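Local coordinates for protein N-acetyl-beta-D glucosaminidase (Rhizomucor miehei CAU432, PDB 4ZM6) that probably hydrolyses terminal N-acetyl-beta-D-glucosamine residues from glycosides and, through a separate region that binds acetyl-CoA, probably transfers acetyl groups to glucosamine, at residues P155-V158 with A159-L163; V603-N607 with K608-Q612. One frame throughout, in Å; residues are numbered along the deposited sequence.

Overall arrangement
Followed from the N terminus, the chain first makes contact 1, where residues 155-158 and 159-163 form the opening turns of helix 155-171 in the glycoside hydrolase family 3 N-terminal region; lying within one continuous helix, it closes no loop. Much later comes contact 2, in the acetyltransferase region, where residues 603-607 turn straight back on 608-612 and close the tight end of a beta hairpin. The two are in series and neither nest nor cross; the centres of contact 1 and contact 2 lie about 25 Å apart. Each is local, but helix 155-171 also touches helix 627-642, which follows the hairpin's second strand, so contact 1 lies where the two regions meet.

Contact 1: residues P155-V158 with A159-L163; sequences PELV and ARMGL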
loop_
_atom_site.group_PDB
_atom_site.type_symbol
_atom_site.label_atom_id
_atom_site.label_comp_id
_atom_site.label_asym_id
_atom_site.label_seq_id
_atom_site.Cartn_x
_atom_site.Cartn_y
_atom_site.Cartn_z
ATOM N N PRO A 155 11.571 -5.205 -3.652
ATOM C CA PRO A 155 11.577 -3.752 -3.869
ATOM C C PRO A 155 11.120 -2.944 -2.660
ATOM O O PRO A 155 11.497 -1.782 -2.523
ATOM C CB PRO A 155 10.594 -3.556 -5.028
ATOM C CG PRO A 155 10.506 -4.882 -5.694
ATOM C CD PRO A 155 10.670 -5.888 -4.596
ATOM N N GLU A 156 10.312 -3.552 -1.797
ATOM C CA GLU A 156 9.868 -2.886 -0.579
ATOM C C GLU A 156 11.017 -2.755 0.424
ATOM O O GLU A 156 11.190 -1.705 1.046
ATOM C CB GLU A 156 8.685 -3.633 0.041
ATOM C CG GLU A 156 7.732 -2.725 0.798
ATOM C CD GLU A 156 7.239 -1.569 -0.055
ATOM O OE1 GLU A 156 6.785 -1.823 -1.196
ATOM O OE2 GLU A 156 7.324 -0.408 0.413
ATOM N N LEU A 157 11.807 -3.815 0.566
ATOM C CA LEU A 157 13.005 -3.770 1.400
ATOM C C LEU A 157 14.004 -2.731 0.882
ATOM O O LEU A 157 14.642 -2.039 1.667
ATOM C CB LEU A 157 13.664 -5.149 1.470
ATOM C CG LEU A 157 15.019 -5.291 2.175
ATOM C CD1 LEU A 157 15.042 -4.653 3.552
ATOM C CD2 LEU A 157 15.393 -6.762 2.288
ATOM N N VAL A 158 14.124 -2.613 -0.437
ATOM C CA VAL A 158 15.026 -1.635 -1.033
ATOM C C VAL A 158 14.538 -0.211 -0.744
ATOM O O VAL A 158 15.337 0.684 -0.497
ATOM C CB VAL A 158 15.187 -1.872 -2.553
ATOM C CG1 VAL A 158 15.973 -0.745 -3.211
ATOM C CG2 VAL A 158 15.876 -3.208 -2.811
ATOM N N ALA A 159 13.226 -0.009 -0.759
ATOM C CA ALA A 159 12.641 1.294 -0.448
ATOM C C ALA A 159 12.887 1.659 1.003
ATOM O O ALA A 159 13.374 2.750 1.314
ATOM C CB ALA A 159 11.148 1.274 -0.724
ATOM N N ARG A 160 12.532 0.725 1.880
ATOM C CA ARG A 160 12.683 0.876 3.321
ATOM C C ARG A 160 14.096 1.338 3.677
ATOM O O ARG A 160 14.270 2.332 4.386
ATOM C CB ARG A 160 12.385 -0.461 4.004
ATOM C CG ARG A 160 12.060 -0.369 5.483
ATOM C CD ARG A 160 12.466 -1.642 6.216
ATOM N NE ARG A 160 12.024 -2.849 5.524
ATOM C CZ ARG A 160 12.534 -4.065 5.715
ATOM N NH1 ARG A 160 13.523 -4.272 6.588
ATOM N NH2 ARG A 160 12.056 -5.088 5.015
ATOM N N MET A 161 15.092 0.620 3.156
ATOM C CA MET A 161 16.495 0.893 3.462
ATOM C C MET A 161 16.986 2.134 2.721
ATOM O O MET A 161 17.780 2.907 3.255
ATOM C CB MET A 161 17.376 -0.300 3.092
ATOM C CG MET A 161 17.012 -1.634 3.742
ATOM S SD MET A 161 17.032 -1.757 5.545
ATOM C CE MET A 161 18.561 -0.934 5.881
ATOM N N GLY A 162 16.514 2.318 1.491
ATOM C CA GLY A 162 16.899 3.465 0.669
ATOM C C GLY A 162 16.542 4.794 1.314
ATOM O O GLY A 162 17.417 5.634 1.537
ATOM N N LEU A 163 15.252 4.981 1.603
ATOM C CA LEU A 163 14.767 6.161 2.335
ATOM C C LEU A 163 15.629 6.465 3.549
ATOM O O LEU A 163 16.012 7.611 3.775
ATOM C CB LEU A 163 13.329 5.956 2.831
ATOM C CG LEU A 163 12.201 6.725 2.148
ATOM C CD1 LEU A 163 11.871 6.149 0.779
ATOM C CD2 LEU A 163 10.976 6.692 3.046
#
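The CD1 methyl of Leu157 lies over one face of the Arg160 guanidinium, 3.1 Å above its plane and displaced toward the rim of the group. Leu157 CD1 is 3.4 Å from Arg160 CZ and about as near to NH1 and NH2, as expected of a methyl lying over the plane; no bond is implied. The two side chains meet at an oblique angle, three residues apart on the helix. Leu157 reaches this place because its CG stands anti to the backbone N (chi1 174°), carrying the branch along the helix toward the following turn. The same methyl serves a second neighbour: Leu157 CD1 is 3.6 Å from Met161 CG, so one branch packs against residues three and four positions ahead. The Arg160 chain bends at chi3, which turns the guanidinium back toward Leu157 and presents a face to CD1.

The main-chain evidence is four successive i+4 to i backbone hydrogen bonds. Ala159 N bonds to Pro155 O at 3.0 Å and Arg160 N to Glu156 O at 2.9 Å, the latter almost straight at 172°. Met161 N to Leu157 O and Gly162 N to Val158 O continue the series. At the start of the helix, Asp154 OD1 accepts a hydrogen bond from Glu156 N.

Around this first part of helix 155-171, Pro155, Glu156, Val158 and Ala159 pack on helix 211-217, while Val158 and Met161 touch Tyr151 in a loop. Arg160 and Leu163 instead meet Glu637, Arg640 and Glu641 on helix 627-642, linking the hydrolase region to the acetyltransferase region.

Contact 2: residues V603-N607 with K608-Q612; sequences VVVDN and KKHGQ
His610 folds over the strand opposite, and its atoms meet Val603 and Val605 in turn. Its CB begins 3.3 Å from Val603 O, and its CG is still 4.1 Å from Val603 O. With CG beside the backbone N (chi1 -81°), the ring swings along the hairpin toward the turn. There His610 CD2 comes to 4.0 Å from Val605 CB, with NE2 about as near. Val605 CB lies over one face of the ring, offset toward its rim, 4.2 Å from the His610 centroid and 20° off the normal: a CH-pi contact. Val603, Val605, Lys608 and His610 share this face of the sheet; Val604 and Lys609 point to the other.

The two backbones pair antiparallel. Val603 and His610 form a hydrogen-bonded pair, with Val603 N to His610 O at 2.8 Å and a reciprocal bond from His610 N. The pair Val605-Lys608 is held likewise by Val605 N to Lys608 O and by Lys608 N to Val605 O, both 3.0 Å, though in the second the donor lies well above the carbonyl plane. Between them, the non-hydrogen-bonded pair Val604-Lys609 is accompanied by a CA-H...O contact from Val604 CA to Lys608 O.

Asp606 and Asn607 both have positive phi and psi. This is a beta hairpin with a two-residue type I' turn, Asp606-Asn607 as its central residues, here joining strands 594-605 and 608-618 of the mixed sheet of the GNAT fold; farther along the second strand, Leu616 and Val618 bind acetyl-CoA.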
loop_
_atom_site.group_PDB
_atom_site.type_symbol
_atom_site.label_atom_id
_atom_site.label_comp_id
_atom_site.label_asym_id
_atom_site.label_seq_id
_atom_site.Cartn_x
_atom_site.Cartn_y
_atom_site.Cartn_z
ATOM N N VAL A 603 1.920 14.881 15.778
ATOM C CA VAL A 603 1.342 16.149 16.208
ATOM C C VAL A 603 2.053 17.282 15.484
ATOM O O VAL A 603 3.242 17.187 15.190
ATOM C CB VAL A 603 1.492 16.321 17.736
ATOM C CG1 VAL A 603 1.264 17.763 18.166
ATOM C CG2 VAL A 603 0.529 15.396 18.461
ATOM N N VAL A 604 1.321 18.353 15.199
ATOM C CA VAL A 604 1.895 19.532 14.560
ATOM C C VAL A 604 2.253 20.600 15.602
ATOM O O VAL A 604 1.414 20.988 16.414
ATOM C CB VAL A 604 0.920 20.119 13.526
ATOM C CG1 VAL A 604 1.525 21.348 12.873
ATOM C CG2 VAL A 604 0.569 19.073 12.476
ATOM N N VAL A 605 3.507 21.055 15.571
ATOM C CA VAL A 605 4.010 22.115 16.460
ATOM C C VAL A 605 4.830 23.103 15.627
ATOM O O VAL A 605 5.796 22.711 14.970
ATOM C CB VAL A 605 4.909 21.542 17.582
ATOM C CG1 VAL A 605 5.449 22.659 18.469
ATOM C CG2 VAL A 605 4.153 20.509 18.412
ATOM N N ASP A 606 4.439 24.379 15.652
ATOM C CA ASP A 606 5.016 25.415 14.773
ATOM C C ASP A 606 4.826 25.090 13.281
ATOM O O ASP A 606 5.520 25.629 12.422
ATOM C CB ASP A 606 6.503 25.641 15.093
ATOM C CG ASP A 606 6.727 26.163 16.502
ATOM O OD1 ASP A 606 6.438 27.355 16.746
ATOM O OD2 ASP A 606 7.207 25.391 17.361
ATOM N N ASN A 607 3.858 24.226 12.991
ATOM C CA ASN A 607 3.644 23.667 11.654
ATOM C C ASN A 607 4.762 22.743 11.125
ATOM O O ASN A 607 4.900 22.545 9.914
ATOM C CB ASN A 607 3.292 24.763 10.640
ATOM C CG ASN A 607 2.306 24.280 9.588
ATOM O OD1 ASN A 607 1.375 23.531 9.893
ATOM N ND2 ASN A 607 2.506 24.698 8.346
ATOM N N LYS A 608 5.543 22.174 12.043
ATOM C CA LYS A 608 6.378 21.010 11.754
ATOM C C LYS A 608 5.625 19.774 12.235
ATOM O O LYS A 608 5.092 19.772 13.339
ATOM C CB LYS A 608 7.714 21.085 12.504
ATOM C CG LYS A 608 8.822 21.883 11.831
ATOM C CD LYS A 608 10.183 21.415 12.343
ATOM C CE LYS A 608 11.341 22.196 11.739
ATOM N NZ LYS A 608 11.569 23.496 12.431
ATOM N N LYS A 609 5.577 18.724 11.422
ATOM C CA LYS A 609 5.075 17.432 11.894
ATOM C C LYS A 609 6.041 16.888 12.942
ATOM O O LYS A 609 7.247 16.897 12.724
ATOM C CB LYS A 609 4.975 16.418 10.754
ATOM C CG LYS A 609 3.764 16.552 9.846
ATOM C CD LYS A 609 3.761 15.413 8.836
ATOM C CE LYS A 609 2.482 15.344 8.021
ATOM N NZ LYS A 609 2.421 16.405 6.977
ATOM N N HIS A 610 5.513 16.426 14.071
ATOM C CA HIS A 610 6.329 15.832 15.126
ATOM C C HIS A 610 5.843 14.421 15.398
ATOM O O HIS A 610 4.670 14.219 15.703
ATOM C CB HIS A 610 6.243 16.646 16.420
ATOM C CG HIS A 610 7.124 17.853 16.438
ATOM N ND1 HIS A 610 8.061 18.073 17.425
ATOM C CD2 HIS A 610 7.213 18.907 15.591
ATOM C CE1 HIS A 610 8.687 19.212 17.187
ATOM N NE2 HIS A 610 8.193 19.737 16.079
ATOM N N GLY A 611 6.744 13.451 15.289
ATOM C CA GLY A 611 6.419 12.066 15.569
ATOM C C GLY A 611 6.708 11.769 17.021
ATOM O O GLY A 611 7.788 12.079 17.511
ATOM N N GLN A 612 5.744 11.178 17.716
ATOM C CA GLN A 612 5.929 10.837 19.111
ATOM C C GLN A 612 5.849 9.334 19.259
ATOM O O GLN A 612 4.859 8.723 18.855
ATOM C CB GLN A 612 4.872 11.518 19.969
ATOM C CG GLN A 612 4.845 13.032 19.829
ATOM C CD GLN A 612 4.066 13.717 20.946
ATOM O OE1 GLN A 612 3.159 13.132 21.543
ATOM N NE2 GLN A 612 4.423 14.963 21.238
#